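Local coordinates for periplasmic binding protein (Mycobacterium smegmatis, PDB 4MDY) that probably captures an iron complex outside the membrane and passes it to an ABC transporter, as a periplasmic solute-binding lipoprotein, at residues V47-I52 with V145-E150; E40-L45 with P67-Q72; I215-I220 with A245-A250. All coordinates share one frame; numbering follows the deposited sequence.

Contact 1. Residues V47-I52 with V145-E150; sequences VGVVPI and VFKNAE
The carbonyl oxygen of V47 is gripped by one bond across the contact, from the terminal nitrogen of K147: NZ stands 2.9 Å from V47 O, lies in the carbonyl plane and meets it at a C=O...N angle of 157°, close to the line of the C=O bond. K147 gets there by lying straight. Its CG is anti to its own carbonyl carbon (chi1 -58°) and the chain is extended from there on, so the methylenes slide along V47 in the opposite sense, with K147 CD 3.9 Å from V47 CB. V49 crosses the end of the lysine obliquely and places CG2 3.9 Å from K147 CE. Around the lysine stem three valine side chains meet: V145 CG2 lies 4.0 Å from both V47 CG2 and V49 CG2. V47 CG1, its other methyl, packs 4.0 Å from E150 CG.

G48 and F146, each with positive phi, are the C-prime residues of Schellman motifs that end helices 40-46 and 134-144; glycine takes that conformation easily, while F146 adopts it as a non-glycine residue. K147 is then the N-cap of helix 148-168, on which V47 also packs through M151 and L154. The V47 carbonyl belongs to a chain leaving its helix, where oxygens lack the next turn's amides, and a long lysine can bring a donor to it from the other segment. The negative potential of that helix end would probably favour a charged amine, partly opposed by the positive start of helix 148-168, while the valine methyls make the apolar part of the contact.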
loop_
_atom_site.group_PDB
_atom_site.type_symbol
_atom_site.label_atom_id
_atom_site.label_comp_id
_atom_site.label_asym_id
_atom_site.label_seq_id
_atom_site.Cartn_x
_atom_site.Cartn_y
_atom_site.Cartn_z
ATOM N N VAL A 47 -7.374 12.605 5.603
ATOM C CA VAL A 47 -8.131 13.858 5.466
ATOM C C VAL A 47 -9.228 14.029 6.517
ATOM O O VAL A 47 -10.097 14.882 6.379
ATOM C CB VAL A 47 -8.700 14.025 4.036
ATOM C CG1 VAL A 47 -7.564 14.162 3.028
ATOM C CG2 VAL A 47 -9.620 12.875 3.652
ATOM N N GLY A 48 -9.191 13.219 7.576
ATOM C CA GLY A 48 -10.083 13.410 8.717
ATOM C C GLY A 48 -11.463 12.795 8.579
ATOM O O GLY A 48 -12.352 13.109 9.358
ATOM N N VAL A 49 -11.647 11.929 7.592
ATOM C CA VAL A 49 -12.892 11.197 7.433
ATOM C C VAL A 49 -12.708 9.852 8.131
ATOM O O VAL A 49 -11.902 9.031 7.696
ATOM C CB VAL A 49 -13.246 11.004 5.951
ATOM C CG1 VAL A 49 -14.485 10.130 5.799
ATOM C CG2 VAL A 49 -13.454 12.370 5.284
ATOM N N VAL A 50 -13.423 9.643 9.232
ATOM C CA VAL A 50 -13.304 8.390 9.993
ATOM C C VAL A 50 -14.385 7.412 9.512
ATOM O O VAL A 50 -15.575 7.663 9.707
ATOM C CB VAL A 50 -13.438 8.626 11.521
ATOM C CG1 VAL A 50 -13.207 7.335 12.291
ATOM C CG2 VAL A 50 -12.446 9.682 11.987
ATOM N N PRO A 51 -13.979 6.296 8.885
ATOM C CA PRO A 51 -14.977 5.345 8.394
ATOM C C PRO A 51 -15.745 4.661 9.519
ATOM O O PRO A 51 -15.220 4.516 10.624
ATOM C CB PRO A 51 -14.163 4.307 7.614
ATOM C CG PRO A 51 -12.731 4.590 7.868
ATOM C CD PRO A 51 -12.593 5.837 8.682
ATOM N N ILE A 52 -16.977 4.257 9.226
ATOM C CA ILE A 52 -17.774 3.456 10.158
ATOM C C ILE A 52 -17.465 1.965 10.029
ATOM O O ILE A 52 -17.886 1.161 10.862
ATOM C CB ILE A 52 -19.282 3.678 9.974
ATOM C CG1 ILE A 52 -19.737 3.290 8.561
ATOM C CG2 ILE A 52 -19.628 5.124 10.300
ATOM C CD1 ILE A 52 -21.199 2.938 8.472
ATOM N N VAL A 145 -14.985 12.713 -1.026
ATOM C CA VAL A 145 -15.251 13.184 0.339
ATOM C C VAL A 145 -15.075 14.694 0.491
ATOM O O VAL A 145 -15.054 15.213 1.613
ATOM C CB VAL A 145 -14.422 12.403 1.397
ATOM C CG1 VAL A 145 -14.642 10.909 1.225
ATOM C CG2 VAL A 145 -12.933 12.742 1.354
ATOM N N PHE A 146 -14.966 15.387 -0.647
ATOM C CA PHE A 146 -14.982 16.846 -0.709
ATOM C C PHE A 146 -13.744 17.479 -0.059
ATOM O O PHE A 146 -13.826 18.550 0.533
ATOM C CB PHE A 146 -16.273 17.403 -0.083
ATOM C CG PHE A 146 -17.524 17.090 -0.861
ATOM C CD1 PHE A 146 -18.065 15.809 -0.874
ATOM C CD2 PHE A 146 -18.191 18.097 -1.553
ATOM C CE1 PHE A 146 -19.223 15.528 -1.582
ATOM C CE2 PHE A 146 -19.353 17.821 -2.260
ATOM C CZ PHE A 146 -19.871 16.536 -2.275
ATOM N N LYS A 147 -12.605 16.800 -0.175
ATOM C CA LYS A 147 -11.346 17.249 0.427
ATOM C C LYS A 147 -10.195 17.044 -0.559
ATOM O O LYS A 147 -9.085 16.646 -0.199
ATOM C CB LYS A 147 -11.101 16.520 1.751
ATOM C CG LYS A 147 -12.236 16.728 2.746
ATOM C CD LYS A 147 -11.875 16.347 4.163
ATOM C CE LYS A 147 -13.108 16.276 5.052
ATOM N NZ LYS A 147 -12.752 16.004 6.483
ATOM N N ASN A 148 -10.476 17.331 -1.821
ATOM C CA ASN A 148 -9.484 17.151 -2.873
ATOM C C ASN A 148 -8.270 18.069 -2.734
ATOM O O ASN A 148 -7.159 17.668 -3.079
ATOM C CB ASN A 148 -10.124 17.290 -4.257
ATOM C CG ASN A 148 -11.030 18.498 -4.358
ATOM O OD1 ASN A 148 -12.143 18.500 -3.817
ATOM N ND2 ASN A 148 -10.562 19.536 -5.050
ATOM N N ALA A 149 -8.465 19.282 -2.215
ATOM C CA ALA A 149 -7.340 20.211 -2.009
ATOM C C ALA A 149 -6.312 19.648 -1.014
ATOM O O ALA A 149 -5.112 19.656 -1.263
ATOM C CB ALA A 149 -7.847 21.570 -1.545
ATOM N N GLU A 150 -6.793 19.139 0.114
ATOM C CA GLU A 150 -5.898 18.538 1.093
ATOM C C GLU A 150 -5.230 17.289 0.536
ATOM O O GLU A 150 -4.043 17.054 0.775
ATOM C CB GLU A 150 -6.643 18.204 2.394
ATOM C CG GLU A 150 -5.735 17.712 3.526
ATOM C CD GLU A 150 -4.802 18.795 4.041
ATOM O OE1 GLU A 150 -5.150 19.438 5.046
ATOM O OE2 GLU A 150 -3.739 19.030 3.419
#

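Contact 2. Residues E40-L45 with P67-Q72; sequences EQDDLL and PWAQRQ
W68 and D42 make the polar link between two helices; the axes of segments 40-45 and 67-72 lie 39° apart and 9.9 Å at closest. In W68, with chi1 56°, the CG sits between the backbone N and the carbonyl carbon, the crowded position, which carries NE1 to the aspartate. D42 has CG anti to its carbonyl carbon, which swings the carboxylate across to meet it. W68 NE1 donates to D42 OD2 over 2.7 Å at 159°; the oxygen lies near the ring plane, but the N-H reaches it from above the carboxylate plane, the two planes being almost perpendicular. S275 OG also bonds to OD2, so this buried acceptor has two partners, while W66 stacks on the indole.

Beside this bond A69, a small residue facing the other helix, offers CB to D42 OD1 at 3.7 Å and to L45 CD1 at 3.8 Å. L45, its CG anti to the carbonyl carbon, extends CD1 to A69 and turns CD2 to the backbone of Q72. One turn along, Q72 CB rests 3.9 Å from L45 CB before the chain bends away at chi2.

Helix 40-46, following strand 33-35, belongs to the N-terminal alpha/beta lobe, as in this binding-protein fold. D42 and W68 also meet helix 265-273, through F273 and E266, which with S275 suggests a place near the junction of the lobes.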
loop_
_atom_site.group_PDB
_atom_site.type_symbol
_atom_site.label_atom_id
_atom_site.label_comp_id
_atom_site.label_asym_id
_atom_site.label_seq_id
_atom_site.Cartn_x
_atom_site.Cartn_y
_atom_site.Cartn_z
ATOM N N GLU A 40 -7.932 1.656 1.722
ATOM C CA GLU A 40 -8.595 2.958 1.579
ATOM C C GLU A 40 -8.752 3.726 2.887
ATOM O O GLU A 40 -8.897 4.959 2.870
ATOM C CB GLU A 40 -9.969 2.803 0.914
ATOM C CG GLU A 40 -9.913 2.327 -0.528
ATOM C CD GLU A 40 -10.120 0.837 -0.671
ATOM O OE1 GLU A 40 -9.441 0.087 0.052
ATOM O OE2 GLU A 40 -10.954 0.418 -1.509
ATOM N N GLN A 41 -8.740 3.015 4.017
ATOM C CA GLN A 41 -8.881 3.674 5.304
ATOM C C GLN A 41 -7.794 4.718 5.526
ATOM O O GLN A 41 -8.045 5.714 6.178
ATOM C CB GLN A 41 -8.938 2.674 6.474
ATOM C CG GLN A 41 -7.644 1.950 6.822
ATOM C CD GLN A 41 -7.480 0.632 6.095
ATOM O OE1 GLN A 41 -7.960 0.455 4.968
ATOM N NE2 GLN A 41 -6.789 -0.303 6.731
ATOM N N ASP A 42 -6.599 4.495 4.981
ATOM C CA ASP A 42 -5.508 5.458 5.144
ATOM C C ASP A 42 -5.776 6.739 4.355
ATOM O O ASP A 42 -5.436 7.824 4.806
ATOM C CB ASP A 42 -4.169 4.858 4.721
ATOM C CG ASP A 42 -3.583 3.902 5.761
ATOM O OD1 ASP A 42 -4.285 3.504 6.722
ATOM O OD2 ASP A 42 -2.398 3.545 5.597
ATOM N N ASP A 43 -6.391 6.622 3.185
ATOM C CA ASP A 43 -6.743 7.825 2.413
ATOM C C ASP A 43 -7.802 8.620 3.172
ATOM O O ASP A 43 -7.679 9.829 3.341
ATOM C CB ASP A 43 -7.266 7.461 1.020
ATOM C CG ASP A 43 -6.256 6.675 0.201
ATOM O OD1 ASP A 43 -5.285 7.277 -0.319
ATOM O OD2 ASP A 43 -6.446 5.447 0.072
ATOM N N LEU A 44 -8.832 7.923 3.655
ATOM C CA LEU A 44 -9.920 8.568 4.396
ATOM C C LEU A 44 -9.411 9.254 5.669
ATOM O O LEU A 44 -9.654 10.447 5.901
ATOM C CB LEU A 44 -11.012 7.532 4.716
ATOM C CG LEU A 44 -11.747 7.058 3.452
ATOM C CD1 LEU A 44 -12.513 5.762 3.668
ATOM C CD2 LEU A 44 -12.682 8.147 2.928
ATOM N N LEU A 45 -8.665 8.505 6.471
ATOM C CA LEU A 45 -8.146 9.018 7.737
ATOM C C LEU A 45 -7.155 10.173 7.546
ATOM O O LEU A 45 -7.115 11.085 8.366
ATOM C CB LEU A 45 -7.509 7.892 8.549
ATOM C CG LEU A 45 -8.513 6.880 9.125
ATOM C CD1 LEU A 45 -7.770 5.679 9.697
ATOM C CD2 LEU A 45 -9.400 7.523 10.176
ATOM N N PRO A 67 -0.465 1.346 12.947
ATOM C CA PRO A 67 -0.061 2.394 13.889
ATOM C C PRO A 67 -0.011 3.817 13.324
ATOM O O PRO A 67 -0.312 4.762 14.034
ATOM C CB PRO A 67 1.331 1.934 14.335
ATOM C CG PRO A 67 1.263 0.448 14.245
ATOM C CD PRO A 67 0.458 0.195 12.998
ATOM N N TRP A 68 0.359 3.964 12.059
ATOM C CA TRP A 68 0.466 5.295 11.447
ATOM C C TRP A 68 -0.884 5.983 11.194
ATOM O O TRP A 68 -0.915 7.152 10.831
ATOM C CB TRP A 68 1.254 5.209 10.140
ATOM C CG TRP A 68 0.663 4.248 9.179
ATOM C CD1 TRP A 68 -0.429 4.451 8.388
ATOM C CD2 TRP A 68 1.098 2.908 8.925
ATOM N NE1 TRP A 68 -0.689 3.330 7.650
ATOM C CE2 TRP A 68 0.230 2.366 7.959
ATOM C CE3 TRP A 68 2.143 2.112 9.421
ATOM C CZ2 TRP A 68 0.372 1.065 7.466
ATOM C CZ3 TRP A 68 2.288 0.819 8.921
ATOM C CH2 TRP A 68 1.406 0.313 7.956
ATOM N N ALA A 69 -1.992 5.261 11.356
ATOM C CA ALA A 69 -3.318 5.852 11.205
ATOM C C ALA A 69 -4.167 5.813 12.486
ATOM O O ALA A 69 -5.313 6.265 12.475
ATOM C CB ALA A 69 -4.058 5.184 10.061
ATOM N N GLN A 70 -3.595 5.313 13.585
ATOM C CA GLN A 70 -4.326 5.177 14.852
ATOM C C GLN A 70 -4.686 6.512 15.512
ATOM O O GLN A 70 -5.788 6.662 16.039
ATOM C CB GLN A 70 -3.536 4.287 15.833
ATOM C CG GLN A 70 -3.764 2.799 15.612
ATOM C CD GLN A 70 -5.180 2.382 15.976
ATOM O OE1 GLN A 70 -5.822 3.029 16.806
ATOM N NE2 GLN A 70 -5.683 1.310 15.347
ATOM N N ARG A 71 -3.762 7.472 15.484
ATOM C CA ARG A 71 -4.014 8.834 15.974
ATOM C C ARG A 71 -5.266 9.419 15.318
ATOM O O ARG A 71 -6.128 9.994 15.990
ATOM C CB ARG A 71 -2.814 9.748 15.668
ATOM C CG ARG A 71 -2.994 11.207 16.084
ATOM C CD ARG A 71 -1.878 12.115 15.562
ATOM N NE ARG A 71 -2.093 12.575 14.182
ATOM C CZ ARG A 71 -2.953 13.528 13.809
ATOM N NH1 ARG A 71 -3.723 14.144 14.704
ATOM N NH2 ARG A 71 -3.056 13.865 12.524
ATOM N N GLN A 72 -5.347 9.261 14.002
ATOM C CA GLN A 72 -6.445 9.811 13.214
ATOM C C GLN A 72 -7.761 9.081 13.516
ATOM O O GLN A 72 -8.837 9.669 13.478
ATOM C CB GLN A 72 -6.119 9.717 11.718
ATOM C CG GLN A 72 -4.951 10.593 11.271
ATOM C CD GLN A 72 -3.582 9.974 11.513
ATOM O OE1 GLN A 72 -3.427 9.000 12.261
ATOM N NE2 GLN A 72 -2.571 10.553 10.886
#

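Contact 3. Residues I215-I220 with A245-A250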
loop_
_atom_site.group_PDB
_atom_site.type_symbol
_atom_site.label_atom_id
_atom_site.label_comp_id
_atom_site.label_asym_id
_atom_site.label_seq_id
_atom_site.Cartn_x
_atom_site.Cartn_y
_atom_site.Cartn_z
ATOM N N ILE A 215 10.895 -15.340 -8.732
ATOM C CA ILE A 215 12.183 -15.815 -9.191
ATOM C C ILE A 215 12.296 -17.291 -8.798
ATOM O O ILE A 215 12.368 -17.613 -7.611
ATOM C CB ILE A 215 13.313 -15.004 -8.542
ATOM C CG1 ILE A 215 13.132 -13.514 -8.860
ATOM C CG2 ILE A 215 14.674 -15.494 -9.009
ATOM C CD1 ILE A 215 13.846 -12.600 -7.892
ATOM N N PRO A 216 12.300 -18.195 -9.793
ATOM C CA PRO A 216 12.385 -19.610 -9.448
ATOM C C PRO A 216 13.679 -19.946 -8.705
ATOM O O PRO A 216 14.677 -19.248 -8.848
ATOM C CB PRO A 216 12.316 -20.317 -10.802
ATOM C CG PRO A 216 12.669 -19.285 -11.816
ATOM C CD PRO A 216 12.243 -17.971 -11.251
ATOM N N ARG A 217 13.642 -21.008 -7.907
ATOM C CA ARG A 217 14.762 -21.349 -7.031
ATOM C C ARG A 217 16.105 -21.453 -7.766
ATOM O O ARG A 217 17.134 -21.018 -7.256
ATOM C CB ARG A 217 14.475 -22.661 -6.301
ATOM C CG ARG A 217 15.372 -22.883 -5.103
ATOM C CD ARG A 217 14.831 -23.962 -4.177
ATOM N NE ARG A 217 15.766 -24.195 -3.082
ATOM C CZ ARG A 217 15.935 -23.381 -2.044
ATOM N NH1 ARG A 217 15.219 -22.263 -1.928
ATOM N NH2 ARG A 217 16.834 -23.685 -1.109
ATOM N N ASP A 218 16.089 -22.022 -8.967
ATOM C CA ASP A 218 17.319 -22.191 -9.735
ATOM C C ASP A 218 17.894 -20.867 -10.301
ATOM O O ASP A 218 19.029 -20.850 -10.784
ATOM C CB ASP A 218 17.131 -23.244 -10.837
ATOM C CG ASP A 218 16.170 -22.808 -11.916
ATOM O OD1 ASP A 218 15.167 -22.141 -11.599
ATOM O OD2 ASP A 218 16.413 -23.148 -13.085
ATOM N N GLU A 219 17.135 -19.771 -10.222
ATOM C CA GLU A 219 17.589 -18.463 -10.738
ATOM C C GLU A 219 17.897 -17.420 -9.656
ATOM O O GLU A 219 18.237 -16.286 -9.964
ATOM C CB GLU A 219 16.546 -17.894 -11.709
ATOM C CG GLU A 219 16.469 -18.649 -13.028
ATOM C CD GLU A 219 15.369 -18.129 -13.940
ATOM O OE1 GLU A 219 15.130 -16.903 -13.962
ATOM O OE2 GLU A 219 14.737 -18.951 -14.640
ATOM N N ILE A 220 17.788 -17.795 -8.391
ATOM C CA ILE A 220 17.932 -16.831 -7.303
ATOM C C ILE A 220 19.281 -16.111 -7.312
ATOM O O ILE A 220 19.326 -14.881 -7.255
ATOM C CB ILE A 220 17.709 -17.501 -5.936
ATOM C CG1 ILE A 220 16.238 -17.864 -5.778
ATOM C CG2 ILE A 220 18.129 -16.582 -4.803
ATOM C CD1 ILE A 220 15.969 -18.792 -4.614
ATOM N N ALA A 245 18.322 -18.981 6.933
ATOM C CA ALA A 245 18.522 -20.429 7.044
ATOM C C ALA A 245 18.504 -21.154 5.689
ATOM O O ALA A 245 18.944 -22.297 5.594
ATOM C CB ALA A 245 17.479 -21.037 7.978
ATOM N N ASP A 246 17.980 -20.508 4.652
ATOM C CA ASP A 246 17.945 -21.106 3.322
ATOM C C ASP A 246 19.368 -21.124 2.756
ATOM O O ASP A 246 20.034 -20.096 2.753
ATOM C CB ASP A 246 16.987 -20.324 2.407
ATOM C CG ASP A 246 16.951 -20.872 1.002
ATOM O OD1 ASP A 246 17.885 -20.584 0.233
ATOM O OD2 ASP A 246 15.994 -21.592 0.660
ATOM N N PRO A 247 19.839 -22.296 2.280
ATOM C CA PRO A 247 21.240 -22.407 1.874
ATOM C C PRO A 247 21.595 -21.574 0.645
ATOM O O PRO A 247 22.738 -21.174 0.507
ATOM C CB PRO A 247 21.419 -23.904 1.589
ATOM C CG PRO A 247 20.053 -24.430 1.336
ATOM C CD PRO A 247 19.106 -23.565 2.108
ATOM N N ILE A 248 20.627 -21.309 -0.229
ATOM C CA ILE A 248 20.885 -20.446 -1.382
ATOM C C ILE A 248 20.967 -18.993 -0.911
ATOM O O ILE A 248 21.925 -18.291 -1.226
ATOM C CB ILE A 248 19.830 -20.640 -2.493
ATOM C CG1 ILE A 248 19.965 -22.054 -3.074
ATOM C CG2 ILE A 248 20.007 -19.588 -3.581
ATOM C CD1 ILE A 248 18.871 -22.446 -4.046
ATOM N N VAL A 249 19.985 -18.556 -0.129
ATOM C CA VAL A 249 19.995 -17.205 0.427
ATOM C C VAL A 249 21.291 -16.972 1.217
ATOM O O VAL A 249 21.928 -15.922 1.079
ATOM C CB VAL A 249 18.733 -16.920 1.280
ATOM C CG1 VAL A 249 18.813 -15.555 1.948
ATOM C CG2 VAL A 249 17.482 -16.988 0.415
ATOM N N ALA A 250 21.705 -17.973 1.994
ATOM C CA ALA A 250 22.940 -17.891 2.788
ATOM C C ALA A 250 24.196 -17.563 1.962
ATOM O O ALA A 250 25.129 -16.942 2.478
ATOM C CB ALA A 250 23.145 -19.183 3.569
#
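D246 OD2 receives both terminal nitrogens of R217, which grip it end-on: NH1 at 2.8 Å and NH2 at 2.9 Å from this one oxygen. The salt bridge is tip to tip, with OD2 close to the guanidinium plane, yet the carboxylate is turned 78° from that plane. NH1 uses the syn lone pair of OD2, whereas NH2 comes from above the carboxylate plane; both bonds are bent, as expected when two nitrogens share one oxygen. Over one guanidinium face lies the I248 methyl CD1, 3.7 Å from R217 CZ and shifted toward the rim, while the P247 ring meets the edge at CD.

A long, straight arm suits R217: CG is anti to the backbone N (chi1 -163°) and the chain stays extended to NE, so the guanidinium reaches D246 in the other segment. NH1 has a further acceptor in the carbonyl of G187, which helps fix the rotation of the group. D246 CG, anti to the backbone N, lets OD1 accept from V249 N at 2.9 Å through the anti lone pair, nearly straight at 169°, and more weakly from I248 N. Beside the salt bridge I220 CG2 meets I248 CG2 at 3.7 Å.

An aspartate followed by proline, its carboxylate accepting first-turn amides, is a classic helix N-cap; here it caps the short, weakly bonded helix 247-250 and ties it to the loop before helix 220-224, in the half holding the parallel sheet of strands 176-181 and 229-233.

How the contacts relate
Contacts 1 and 2 are neighbours, with centres 11 Å apart, and share helix 40-46: its body packs in contact 2 and the chain leaving it enters contact 1. V49 N lies 3.0 Å from L44 O, a probable hydrogen bond, and V145 CG1 packs on L44 CD2. Along the sequence their segments alternate. Contact 3 opens after both have closed and lies on the opposite side of the chain's centre, its centre 45 Å from that of contact 1 and 37 Å from that of contact 2. This separation is consistent with the two lobes of such a binding protein, linked by the long helix 148-168 that begins in contact 1.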